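Local atomic coordinates of Exo-1,3/1,4-beta-glucanase (Pseudoalteromonas sp., PDB entry 3RRX), a protein that probably hydrolyses beta-1,3- and beta-1,4-linked glucans from their chain ends, acting as a glycoside hydrolase of family 3 in a marine bacterium. Residues A[12-17]-A[250-255]; A[195-200]-A[210-215]; A[415-420]-A[474-479]; A[485-490]-A[525-530]. The protein carries 1 engineered substitution. All coordinates share one frame; numbering follows the deposited sequence.

Interaction 1 (A[12-17]-A[250-255]); sequences VNTKLK and AINQGV
Asn252 and Thr14 lean across one another where the N-terminal loop 12-17 passes the C-terminal end of helix 245-252. With chi1 at -165°, the Asn252 amide carbon CG lies opposite the backbone N, and OD1 reaches out to the loop. This oxygen is gripped twice, both donors lying in its carbonyl plane: Thr14 OG1 stands on a lone pair 2.7 Å from Asn252 OD1, and Thr14 N donates to the same atom at 3.1 Å, with an N-H...O angle of 140°. Val12 O lies close against Asn252, with a CA-H...O contact from Asn252 CA at 3.0 Å. The Lys15 chain crosses Asn252 at nearly a right angle, placing its CD 3.2 Å from Asn252 O, and runs alongside Gln253, whose NE2 lies 3.6 Å from Lys15 CE. Two apolar touches flank the polar centre: Val12 CG2 leans on Ile251 CB at 3.8 Å, and Leu16 CD2 rests over Gly254 CA, where positive phi and two bonds back into the last turn form a Schellman motif. A water accepts from Leu16 N at 2.8 Å and can donate to Asn13 OD1 and Asn252 O. Replacing Asn252 with a leucine would remove the acceptor and would probably leave the Thr14 N-H with just its weak bond to Val12 O and set the Thr14 hydroxyl free to turn. In this seam of the family 3 N-terminal barrel domain, a single amide oxygen thus takes two donors from the loop, while the water links the Leu16 N-H to the helix end.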
loop_
_atom_site.group_PDB
_atom_site.type_symbol
_atom_site.label_atom_id
_atom_site.label_comp_id
_atom_site.label_asym_id
_atom_site.label_seq_id
_atom_site.Cartn_x
_atom_site.Cartn_y
_atom_site.Cartn_z
ATOM N N VAL A 12 -1.329 -20.796 -12.487
ATOM C CA VAL A 12 -1.724 -19.444 -12.886
ATOM C C VAL A 12 -0.614 -18.635 -13.570
ATOM O O VAL A 12 -0.812 -17.474 -13.906
ATOM C CB VAL A 12 -2.313 -18.641 -11.699
ATOM C CG1 VAL A 12 -3.606 -19.315 -11.182
ATOM C CG2 VAL A 12 -1.284 -18.501 -10.582
ATOM N N ASN A 13 0.541 -19.248 -13.795
ATOM C CA ASN A 13 1.612 -18.573 -14.521
ATOM C C ASN A 13 1.485 -18.812 -16.026
ATOM O O ASN A 13 2.391 -19.356 -16.650
ATOM C CB ASN A 13 2.984 -19.041 -14.009
ATOM C CG ASN A 13 4.144 -18.299 -14.669
ATOM O OD1 ASN A 13 4.081 -17.089 -14.884
ATOM N ND2 ASN A 13 5.196 -19.030 -15.010
ATOM N N THR A 14 0.371 -18.394 -16.617
ATOM C CA THR A 14 0.062 -18.818 -17.983
ATOM C C THR A 14 0.532 -17.891 -19.102
ATOM O O THR A 14 0.436 -18.262 -20.273
ATOM C CB THR A 14 -1.447 -19.081 -18.196
ATOM O OG1 THR A 14 -2.113 -17.855 -18.524
ATOM C CG2 THR A 14 -2.093 -19.715 -16.951
ATOM N N LYS A 15 1.034 -16.703 -18.763
ATOM C CA LYS A 15 1.390 -15.728 -19.798
ATOM C C LYS A 15 2.883 -15.556 -20.037
ATOM O O LYS A 15 3.342 -15.589 -21.177
ATOM C CB LYS A 15 0.796 -14.356 -19.486
ATOM C CG LYS A 15 -0.711 -14.293 -19.558
ATOM C CD LYS A 15 -1.195 -12.949 -19.001
ATOM C CE LYS A 15 -2.390 -12.427 -19.764
ATOM N NZ LYS A 15 -1.973 -12.022 -21.135
ATOM N N LEU A 16 3.634 -15.338 -18.961
ATOM C CA LEU A 16 5.055 -15.030 -19.077
ATOM C C LEU A 16 5.865 -16.248 -19.524
ATOM O O LEU A 16 5.820 -17.298 -18.894
ATOM C CB LEU A 16 5.597 -14.514 -17.740
ATOM C CG LEU A 16 7.068 -14.093 -17.724
ATOM C CD1 LEU A 16 7.295 -12.878 -18.639
ATOM C CD2 LEU A 16 7.532 -13.798 -16.286
ATOM N N LYS A 17 6.615 -16.100 -20.609
ATOM C CA LYS A 17 7.523 -17.160 -21.032
ATOM C C LYS A 17 8.936 -16.716 -20.719
ATOM O O LYS A 17 9.253 -15.526 -20.815
ATOM C CB LYS A 17 7.404 -17.430 -22.528
ATOM C CG LYS A 17 5.993 -17.475 -23.075
ATOM C CD LYS A 17 6.061 -17.500 -24.596
ATOM C CE LYS A 17 7.031 -16.427 -25.107
ATOM N NZ LYS A 17 7.585 -16.715 -26.467
ATOM N N ALA A 250 -1.877 -11.642 -10.224
ATOM C CA ALA A 250 -0.536 -11.048 -10.171
ATOM C C ALA A 250 0.499 -11.979 -10.797
ATOM O O ALA A 250 1.375 -11.540 -11.546
ATOM C CB ALA A 250 -0.145 -10.685 -8.734
ATOM N N ILE A 251 0.402 -13.267 -10.480
ATOM C CA ILE A 251 1.310 -14.246 -11.058
ATOM C C ILE A 251 1.050 -14.405 -12.559
ATOM O O ILE A 251 1.990 -14.519 -13.347
ATOM C CB ILE A 251 1.228 -15.623 -10.345
ATOM C CG1 ILE A 251 1.745 -15.515 -8.899
ATOM C CG2 ILE A 251 2.069 -16.654 -11.099
ATOM C CD1 ILE A 251 1.323 -16.696 -7.992
ATOM N N ASN A 252 -0.217 -14.411 -12.954
ATOM C CA ASN A 252 -0.532 -14.552 -14.370
ATOM C C ASN A 252 0.062 -13.399 -15.191
ATOM O O ASN A 252 0.491 -13.598 -16.335
ATOM C CB ASN A 252 -2.038 -14.675 -14.601
ATOM C CG ASN A 252 -2.375 -15.182 -15.995
ATOM O OD1 ASN A 252 -1.715 -16.085 -16.518
ATOM N ND2 ASN A 252 -3.391 -14.590 -16.610
ATOM N N GLN A 253 0.101 -12.202 -14.598
ATOM C CA GLN A 253 0.684 -11.041 -15.271
ATOM C C GLN A 253 2.202 -10.961 -15.131
ATOM O O GLN A 253 2.816 -9.990 -15.574
ATOM C CB GLN A 253 0.041 -9.735 -14.781
ATOM C CG GLN A 253 -1.442 -9.630 -15.071
ATOM C CD GLN A 253 -1.784 -9.889 -16.535
ATOM O OE1 GLN A 253 -0.982 -9.627 -17.429
ATOM N NE2 GLN A 253 -2.978 -10.426 -16.780
ATOM N N GLY A 254 2.807 -11.975 -14.512
ATOM C CA GLY A 254 4.259 -12.092 -14.498
ATOM C C GLY A 254 4.966 -11.293 -13.415
ATOM O O GLY A 254 6.117 -10.888 -13.587
ATOM N N VAL A 255 4.290 -11.056 -12.297
ATOM C CA VAL A 255 4.931 -10.333 -11.196
ATOM C C VAL A 255 6.248 -11.055 -10.875
ATOM O O VAL A 255 6.309 -12.293 -10.845
ATOM C CB VAL A 255 4.025 -10.261 -9.953
ATOM C CG1 VAL A 255 4.013 -11.634 -9.232
ATOM C CG2 VAL A 255 4.496 -9.135 -9.014
HETATM O O HOH W 1 2.471 -15.669 -16.421
#

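Interaction 2 (A[195-200]-A[210-215]); sequences GIQGDV and RIATAK
Arg210 N donates to Ile196 O over 3.0 Å, reaching that oxygen from 35° above its carbonyl plane, so the last turn of helix 182-197 is tied by backbone to the residue just before strand 211-217. A second bond uses a side chain. Gln197 OE1 takes the Ala212 N-H at 2.9 Å, in the carbonyl plane and on a lone pair, with an N-H...O angle of 151°. The Gln197 chain is stretched out beyond CG, which carries its amide from the helix end to the strand; on the way Gln197 CG passes 3.3 Å from Arg210 O and 3.6 Å from Ala212 CB, the short Ala212 side chain being turned to the helix. The amide is employed at both ends, since OE1 also accepts from Gln256 N and NE2 donates to Gly254 O, and these bonds should hold it flat and settle its rotation. Helix 182-197 links the neighbouring parallel strands 157-162 and 211-217, a beta-alpha-beta unit of the family 3 N-terminal domain, which belongs to the TIM-barrel group. Beside these bonds, the Ile196 side chain faces the strand with its CG2 branch, set opposite the backbone N, and this methyl meets Ala212 CB at 3.9 Å. The same Ile196 methyl lies 3.9 Å from Arg210 CB. Arg210 itself then bends away at chi2 and chi3: its NE bonds Ser208 O, and its NH1 makes a salt bridge to Glu374.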
loop_
_atom_site.group_PDB
_atom_site.type_symbol
_atom_site.label_atom_id
_atom_site.label_comp_id
_atom_site.label_asym_id
_atom_site.label_seq_id
_atom_site.Cartn_x
_atom_site.Cartn_y
_atom_site.Cartn_z
ATOM N N GLY A 195 0.881 -2.218 -14.627
ATOM C CA GLY A 195 1.140 -0.786 -14.557
ATOM C C GLY A 195 2.582 -0.524 -14.154
ATOM O O GLY A 195 3.255 0.342 -14.703
ATOM N N ILE A 196 3.069 -1.294 -13.191
ATOM C CA ILE A 196 4.442 -1.148 -12.723
ATOM C C ILE A 196 5.508 -1.755 -13.639
ATOM O O ILE A 196 6.520 -1.108 -13.947
ATOM C CB ILE A 196 4.596 -1.749 -11.321
ATOM C CG1 ILE A 196 3.717 -0.962 -10.334
ATOM C CG2 ILE A 196 6.064 -1.740 -10.908
ATOM C CD1 ILE A 196 3.673 -1.545 -8.951
ATOM N N GLN A 197 5.286 -2.997 -14.060
ATOM C CA GLN A 197 6.286 -3.764 -14.804
ATOM C C GLN A 197 6.160 -3.647 -16.319
ATOM O O GLN A 197 7.088 -4.018 -17.053
ATOM C CB GLN A 197 6.185 -5.256 -14.443
ATOM C CG GLN A 197 6.449 -5.560 -12.982
ATOM C CD GLN A 197 6.638 -7.040 -12.709
ATOM O OE1 GLN A 197 7.342 -7.414 -11.767
ATOM N NE2 GLN A 197 6.030 -7.898 -13.547
ATOM N N GLY A 198 5.015 -3.155 -16.783
ATOM C CA GLY A 198 4.678 -3.218 -18.192
ATOM C C GLY A 198 3.949 -4.520 -18.471
ATOM O O GLY A 198 4.032 -5.476 -17.691
ATOM N N ASP A 199 3.227 -4.577 -19.578
ATOM C CA ASP A 199 2.562 -5.823 -19.943
ATOM C C ASP A 199 3.564 -6.897 -20.340
ATOM O O ASP A 199 4.670 -6.598 -20.801
ATOM C CB ASP A 199 1.568 -5.603 -21.083
ATOM C CG ASP A 199 0.266 -4.993 -20.604
ATOM O OD1 ASP A 199 -0.505 -5.694 -19.914
ATOM O OD2 ASP A 199 0.014 -3.819 -20.923
ATOM N N VAL A 200 3.172 -8.148 -20.145
ATOM C CA VAL A 200 3.890 -9.267 -20.737
ATOM C C VAL A 200 3.973 -9.020 -22.241
ATOM O O VAL A 200 2.968 -8.701 -22.887
ATOM C CB VAL A 200 3.171 -10.600 -20.469
ATOM C CG1 VAL A 200 3.829 -11.733 -21.253
ATOM C CG2 VAL A 200 3.157 -10.909 -18.967
ATOM N N ARG A 210 9.439 -0.920 -13.476
ATOM C CA ARG A 210 10.216 -1.450 -12.350
ATOM C C ARG A 210 9.965 -2.939 -12.143
ATOM O O ARG A 210 8.988 -3.491 -12.650
ATOM C CB ARG A 210 9.832 -0.736 -11.036
ATOM C CG ARG A 210 9.797 0.787 -11.090
ATOM C CD ARG A 210 11.188 1.439 -11.217
ATOM N NE ARG A 210 11.624 1.474 -12.608
ATOM C CZ ARG A 210 12.862 1.768 -13.010
ATOM N NH1 ARG A 210 13.158 1.764 -14.306
ATOM N NH2 ARG A 210 13.807 2.050 -12.120
ATOM N N ILE A 211 10.843 -3.583 -11.377
ATOM C CA ILE A 211 10.561 -4.920 -10.853
ATOM C C ILE A 211 9.486 -4.742 -9.782
ATOM O O ILE A 211 9.581 -3.825 -8.976
ATOM C CB ILE A 211 11.842 -5.543 -10.240
ATOM C CG1 ILE A 211 12.889 -5.786 -11.338
ATOM C CG2 ILE A 211 11.527 -6.855 -9.521
ATOM C CD1 ILE A 211 14.301 -6.058 -10.821
ATOM N N ALA A 212 8.446 -5.579 -9.790
ATOM C CA ALA A 212 7.386 -5.487 -8.782
ATOM C C ALA A 212 7.353 -6.675 -7.814
ATOM O O ALA A 212 7.682 -7.795 -8.187
ATOM C CB ALA A 212 6.016 -5.331 -9.451
ATOM N N THR A 213 6.921 -6.419 -6.580
ATOM C CA THR A 213 6.665 -7.479 -5.595
ATOM C C THR A 213 5.221 -7.431 -5.134
ATOM O O THR A 213 4.760 -6.400 -4.636
ATOM C CB THR A 213 7.528 -7.330 -4.324
ATOM O OG1 THR A 213 8.902 -7.550 -4.638
ATOM C CG2 THR A 213 7.094 -8.360 -3.259
ATOM N N ALA A 214 4.505 -8.545 -5.270
ATOM C CA ALA A 214 3.150 -8.627 -4.734
ATOM C C ALA A 214 3.186 -9.153 -3.292
ATOM O O ALA A 214 3.781 -10.202 -3.026
ATOM C CB ALA A 214 2.264 -9.509 -5.621
ATOM N N LYS A 215 2.559 -8.408 -2.377
ATOM C CA LYS A 215 2.559 -8.689 -0.935
ATOM C C LYS A 215 1.128 -8.966 -0.487
ATOM O O LYS A 215 0.204 -8.405 -1.073
ATOM C CB LYS A 215 3.004 -7.430 -0.160
ATOM C CG LYS A 215 4.258 -6.706 -0.661
ATOM C CD LYS A 215 4.410 -5.369 0.084
ATOM C CE LYS A 215 3.405 -4.340 -0.415
ATOM N NZ LYS A 215 3.428 -3.044 0.347
#

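Interaction 3 (A[415-420]-A[474-479]); sequences RILVAG and GEYTSK
Ala419 CB meets Gly474 CA at 3.9 Å, where the loop joining strand 467-470 to strand 482-488 begins to pass across strand 415-419. All three strands are parallel neighbours with 415-419 in the middle, so the loop serves as a crossover in the alpha/beta sheet of the family 3 C-terminal domain; it lies on the face bearing Arg415, Leu417 and Ala419, while Ile416 and Val418 on the other face pack against helix 453-463. After Gly474, Glu475 contributes its backbone: Leu417 CD1 approaches Glu475 O at 3.7 Å, and Glu475 N bonds Ser471 OG. Leu417 and Tyr476 then cross at about a right angle, Leu417 CD2 lying 4.2 Å from Tyr476 CD2. Chi1 of 59° puts the Tyr476 ring between its own backbone N and carbonyl carbon, and the hydroxyl beyond it bonds Asp521. Ser478 comes next, turned to the strand, with its CB 3.5 Å from Arg415 NH1. Arg415 extends straight through chi1 and chi2 and bends at chi3 (-48°), which lays the guanidinium next to Ser478 in a van der Waals contact. Its replacement by an alanine removes this arm, and the outer end of the crossover would probably lose its cover, leaving a gap beside Ser478 CB. Lys479 points its side chain from the strand and gives its NZ to Asp521 O, but its carbonyl remains in the contact: Lys479 O sits 3.5 Å from Arg415 CD.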
loop_
_atom_site.group_PDB
_atom_site.type_symbol
_atom_site.label_atom_id
_atom_site.label_comp_id
_atom_site.label_asym_id
_atom_site.label_seq_id
_atom_site.Cartn_x
_atom_site.Cartn_y
_atom_site.Cartn_z
ATOM N N ARG A 415 -21.970 30.600 2.043
ATOM C CA ARG A 415 -21.090 30.843 3.180
ATOM C C ARG A 415 -20.889 29.532 3.932
ATOM O O ARG A 415 -21.840 28.961 4.485
ATOM C CB ARG A 415 -21.674 31.894 4.118
ATOM C CG ARG A 415 -20.799 32.179 5.327
ATOM C CD ARG A 415 -21.455 33.183 6.261
ATOM N NE ARG A 415 -21.952 34.353 5.539
ATOM C CZ ARG A 415 -21.262 35.473 5.359
ATOM N NH1 ARG A 415 -20.034 35.589 5.848
ATOM N NH2 ARG A 415 -21.803 36.484 4.689
ATOM N N ILE A 416 -19.647 29.058 3.946
ATOM C CA ILE A 416 -19.338 27.737 4.479
ATOM C C ILE A 416 -18.370 27.818 5.648
ATOM O O ILE A 416 -17.406 28.588 5.626
ATOM C CB ILE A 416 -18.734 26.849 3.373
ATOM C CG1 ILE A 416 -19.739 26.695 2.229
ATOM C CG2 ILE A 416 -18.296 25.475 3.922
ATOM C CD1 ILE A 416 -19.172 26.008 1.006
ATOM N N LEU A 417 -18.646 27.030 6.677
ATOM C CA LEU A 417 -17.701 26.821 7.764
ATOM C C LEU A 417 -17.084 25.434 7.617
ATOM O O LEU A 417 -17.805 24.452 7.452
ATOM C CB LEU A 417 -18.417 26.888 9.103
ATOM C CG LEU A 417 -17.609 26.522 10.353
ATOM C CD1 LEU A 417 -16.537 27.585 10.638
ATOM C CD2 LEU A 417 -18.553 26.390 11.543
ATOM N N VAL A 418 -15.758 25.346 7.670
ATOM C CA VAL A 418 -15.104 24.038 7.655
ATOM C C VAL A 418 -14.497 23.822 9.027
ATOM O O VAL A 418 -13.709 24.648 9.498
ATOM C CB VAL A 418 -14.005 23.944 6.578
ATOM C CG1 VAL A 418 -13.445 22.518 6.506
ATOM C CG2 VAL A 418 -14.559 24.362 5.222
ATOM N N ALA A 419 -14.880 22.723 9.666
ATOM C CA ALA A 419 -14.495 22.454 11.041
ATOM C C ALA A 419 -14.024 21.014 11.160
ATOM O O ALA A 419 -14.034 20.268 10.178
ATOM C CB ALA A 419 -15.699 22.706 11.992
ATOM N N GLY A 420 -13.607 20.622 12.357
ATOM C CA GLY A 420 -13.167 19.254 12.587
ATOM C C GLY A 420 -11.652 19.174 12.549
ATOM O O GLY A 420 -10.999 19.936 11.844
ATOM N N GLY A 474 -15.106 24.663 15.426
ATOM C CA GLY A 474 -16.438 25.087 15.022
ATOM C C GLY A 474 -16.864 26.492 15.454
ATOM O O GLY A 474 -18.055 26.817 15.462
ATOM N N GLU A 475 -15.899 27.334 15.808
ATOM C CA GLU A 475 -16.200 28.724 16.158
ATOM C C GLU A 475 -16.513 29.520 14.898
ATOM O O GLU A 475 -15.882 29.314 13.860
ATOM C CB GLU A 475 -15.009 29.361 16.880
ATOM C CG GLU A 475 -14.692 28.739 18.229
ATOM C CD GLU A 475 -15.762 29.022 19.263
ATOM O OE1 GLU A 475 -16.282 30.159 19.287
ATOM O OE2 GLU A 475 -16.088 28.108 20.053
ATOM N N TYR A 476 -17.471 30.438 14.974
ATOM C CA TYR A 476 -17.730 31.320 13.833
ATOM C C TYR A 476 -18.194 32.718 14.247
ATOM O O TYR A 476 -18.664 32.923 15.364
ATOM C CB TYR A 476 -18.758 30.698 12.889
ATOM C CG TYR A 476 -20.075 30.405 13.561
ATOM C CD1 TYR A 476 -21.067 31.373 13.636
ATOM C CD2 TYR A 476 -20.320 29.167 14.137
ATOM C CE1 TYR A 476 -22.272 31.111 14.258
ATOM C CE2 TYR A 476 -21.524 28.894 14.762
ATOM C CZ TYR A 476 -22.492 29.872 14.819
ATOM O OH TYR A 476 -23.689 29.614 15.439
ATOM N N THR A 477 -18.066 33.664 13.323
ATOM C CA THR A 477 -18.535 35.030 13.528
ATOM C C THR A 477 -19.836 35.243 12.768
ATOM O O THR A 477 -20.837 35.669 13.343
ATOM C CB THR A 477 -17.496 36.056 13.047
ATOM O OG1 THR A 477 -16.295 35.914 13.817
ATOM C CG2 THR A 477 -18.035 37.478 13.203
ATOM N N SER A 478 -19.820 34.945 11.472
ATOM C CA SER A 478 -21.032 35.000 10.666
ATOM C C SER A 478 -21.599 33.593 10.547
ATOM O O SER A 478 -20.910 32.683 10.091
ATOM C CB SER A 478 -20.729 35.555 9.273
ATOM O OG SER A 478 -19.998 36.768 9.350
ATOM N N LYS A 479 -22.844 33.404 10.964
ATOM C CA LYS A 479 -23.445 32.074 10.919
ATOM C C LYS A 479 -23.441 31.523 9.496
ATOM O O LYS A 479 -23.915 32.183 8.569
ATOM C CB LYS A 479 -24.863 32.112 11.467
ATOM C CG LYS A 479 -25.453 30.744 11.711
ATOM C CD LYS A 479 -26.798 30.858 12.403
ATOM C CE LYS A 479 -27.035 29.680 13.334
ATOM N NZ LYS A 479 -28.375 29.743 13.993
#

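Interaction 4 (A[485-490]-A[525-530]); sequences VVIGEE and VVTVFL
Val485 N bonds Val526 O in a parallel ladder that pairs Val485 with Thr527 and runs to Gly488 with Leu530, the strand axes 4.5 Å apart at closest approach and inclined by 25°. Inside the ladder the backbone bonds are short and straight: Val528 N to Val485 O is 2.8 Å, and Leu530 N to Ile487 O is likewise 2.8 Å. Packing is close on both faces. On one, Val486 CG1 and Leu530 CD1 meet slantwise at 3.8 Å, and both residues touch Ile453 of helix 453-463. On the other, Ile487 holds CG1 between its backbone N and carbonyl carbon (chi1 60°), bringing CD1 within 3.8 Å of Thr527 CG2, while Ile487 CG1 approaches Phe529 CD1 at 4.0 Å. The Phe529 ring is engaged beyond the pair as well, edge-to-face with Phe504, and helix 510-520 covers Val485 and Thr527. Gly488 brings its CA to 2.9 Å from Leu530 O, so close that any CB built there would collide with that oxygen. Past Gly488 the ladder slackens. Glu489 N still reaches Leu530 O at 2.9 Å but with a bent angle of 145°, and its side chain, partly exposed, bonds Tyr492 and forms a salt bridge with Arg533. Glu490, beyond it, is exposed. A buried ladder with helices on both faces is the signature of an alpha/beta sheet, and strand 482-488, helix 510-520 and strand 525-530 make one of its beta-alpha-beta units.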
loop_
_atom_site.group_PDB
_atom_site.type_symbol
_atom_site.label_atom_id
_atom_site.label_comp_id
_atom_site.label_asym_id
_atom_site.label_seq_id
_atom_site.Cartn_x
_atom_site.Cartn_y
_atom_site.Cartn_z
ATOM N N VAL A 485 -17.747 19.242 8.129
ATOM C CA VAL A 485 -16.978 18.835 9.292
ATOM C C VAL A 485 -16.107 17.636 8.935
ATOM O O VAL A 485 -16.617 16.566 8.591
ATOM C CB VAL A 485 -17.902 18.509 10.469
ATOM C CG1 VAL A 485 -17.093 18.121 11.694
ATOM C CG2 VAL A 485 -18.821 19.718 10.779
ATOM N N VAL A 486 -14.791 17.827 8.989
ATOM C CA VAL A 486 -13.850 16.779 8.577
ATOM C C VAL A 486 -13.246 16.107 9.808
ATOM O O VAL A 486 -12.492 16.728 10.566
ATOM C CB VAL A 486 -12.705 17.325 7.702
ATOM C CG1 VAL A 486 -11.922 16.153 7.087
ATOM C CG2 VAL A 486 -13.238 18.251 6.597
ATOM N N ILE A 487 -13.591 14.840 10.006
ATOM C CA ILE A 487 -13.230 14.124 11.220
ATOM C C ILE A 487 -12.751 12.744 10.813
ATOM O O ILE A 487 -12.964 12.336 9.677
ATOM C CB ILE A 487 -14.467 13.962 12.144
ATOM C CG1 ILE A 487 -15.563 13.171 11.427
ATOM C CG2 ILE A 487 -14.983 15.322 12.570
ATOM C CD1 ILE A 487 -16.728 12.706 12.326
ATOM N N GLY A 488 -12.119 12.015 11.727
ATOM C CA GLY A 488 -11.698 10.657 11.401
ATOM C C GLY A 488 -10.669 10.054 12.334
ATOM O O GLY A 488 -10.357 10.610 13.394
ATOM N N GLU A 489 -10.147 8.895 11.941
ATOM C CA GLU A 489 -9.101 8.225 12.703
ATOM C C GLU A 489 -7.801 9.007 12.594
ATOM O O GLU A 489 -7.567 9.690 11.597
ATOM C CB GLU A 489 -8.848 6.825 12.147
ATOM C CG GLU A 489 -10.031 5.880 12.201
ATOM C CD GLU A 489 -9.636 4.458 11.818
ATOM O OE1 GLU A 489 -9.341 4.207 10.624
ATOM O OE2 GLU A 489 -9.616 3.595 12.719
ATOM N N GLU A 490 -6.956 8.891 13.615
ATOM C CA GLU A 490 -5.587 9.390 13.532
ATOM C C GLU A 490 -4.827 8.406 12.648
ATOM O O GLU A 490 -5.255 7.271 12.489
ATOM C CB GLU A 490 -4.946 9.422 14.921
ATOM C CG GLU A 490 -5.642 10.344 15.924
ATOM C CD GLU A 490 -5.460 11.806 15.592
ATOM O OE1 GLU A 490 -4.513 12.137 14.844
ATOM O OE2 GLU A 490 -6.261 12.630 16.075
ATOM N N VAL A 525 -25.247 20.071 8.564
ATOM C CA VAL A 525 -23.920 19.487 8.750
ATOM C C VAL A 525 -23.603 18.438 7.690
ATOM O O VAL A 525 -24.354 17.487 7.520
ATOM C CB VAL A 525 -23.804 18.831 10.138
ATOM C CG1 VAL A 525 -22.619 17.877 10.188
ATOM C CG2 VAL A 525 -23.722 19.907 11.240
ATOM N N VAL A 526 -22.498 18.632 6.971
ATOM C CA VAL A 526 -21.985 17.632 6.045
ATOM C C VAL A 526 -20.703 17.044 6.620
ATOM O O VAL A 526 -19.704 17.754 6.785
ATOM C CB VAL A 526 -21.657 18.237 4.663
ATOM C CG1 VAL A 526 -20.893 17.221 3.805
ATOM C CG2 VAL A 526 -22.929 18.688 3.955
ATOM N N THR A 527 -20.722 15.754 6.932
ATOM C CA THR A 527 -19.566 15.141 7.572
ATOM C C THR A 527 -18.686 14.416 6.563
ATOM O O THR A 527 -19.170 13.585 5.788
ATOM C CB THR A 527 -19.997 14.179 8.696
ATOM O OG1 THR A 527 -20.632 14.933 9.736
ATOM C CG2 THR A 527 -18.779 13.431 9.266
ATOM N N VAL A 528 -17.403 14.759 6.554
ATOM C CA VAL A 528 -16.420 14.043 5.740
ATOM C C VAL A 528 -15.568 13.189 6.674
ATOM O O VAL A 528 -14.837 13.714 7.514
ATOM C CB VAL A 528 -15.508 15.004 4.943
ATOM C CG1 VAL A 528 -14.462 14.204 4.133
ATOM C CG2 VAL A 528 -16.336 15.886 4.017
ATOM N N PHE A 529 -15.666 11.873 6.516
ATOM C CA PHE A 529 -15.091 10.927 7.459
ATOM C C PHE A 529 -13.816 10.296 6.880
ATOM O O PHE A 529 -13.863 9.592 5.863
ATOM C CB PHE A 529 -16.147 9.849 7.757
ATOM C CG PHE A 529 -15.772 8.889 8.849
ATOM C CD1 PHE A 529 -15.596 9.333 10.155
ATOM C CD2 PHE A 529 -15.628 7.536 8.577
ATOM C CE1 PHE A 529 -15.272 8.450 11.166
ATOM C CE2 PHE A 529 -15.308 6.635 9.590
ATOM C CZ PHE A 529 -15.123 7.094 10.886
ATOM N N LEU A 530 -12.683 10.560 7.527
ATOM C CA LEU A 530 -11.395 9.977 7.141
ATOM C C LEU A 530 -11.115 8.737 7.974
ATOM O O LEU A 530 -11.096 8.803 9.204
ATOM C CB LEU A 530 -10.273 10.997 7.361
ATOM C CG LEU A 530 -10.433 12.324 6.621
ATOM C CD1 LEU A 530 -9.350 13.336 7.052
ATOM C CD2 LEU A 530 -10.388 12.084 5.120
#

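Overall arrangement
The four contacts fall into two pairs, one in each family 3 domain. Interactions 1 and 2 have centres 11 Å apart and are joined directly, Gly254 O lying 3.0 Å from Gln197 NE2; interaction 2 is nested within the chain loop closed by interaction 1. Interactions 3 and 4 share a sheet, with centres 15 Å apart and Ala419 O 2.8 Å from Val486 N. Between the pairs nothing touches: interactions 2 and 4 come no nearer than about 18 Å between nearest atoms. A calcium ion bound by Glu180, Leu593 and Asn594 draws on both domains, and the Glu489 side chain of interaction 4 lies about 14 Å from it.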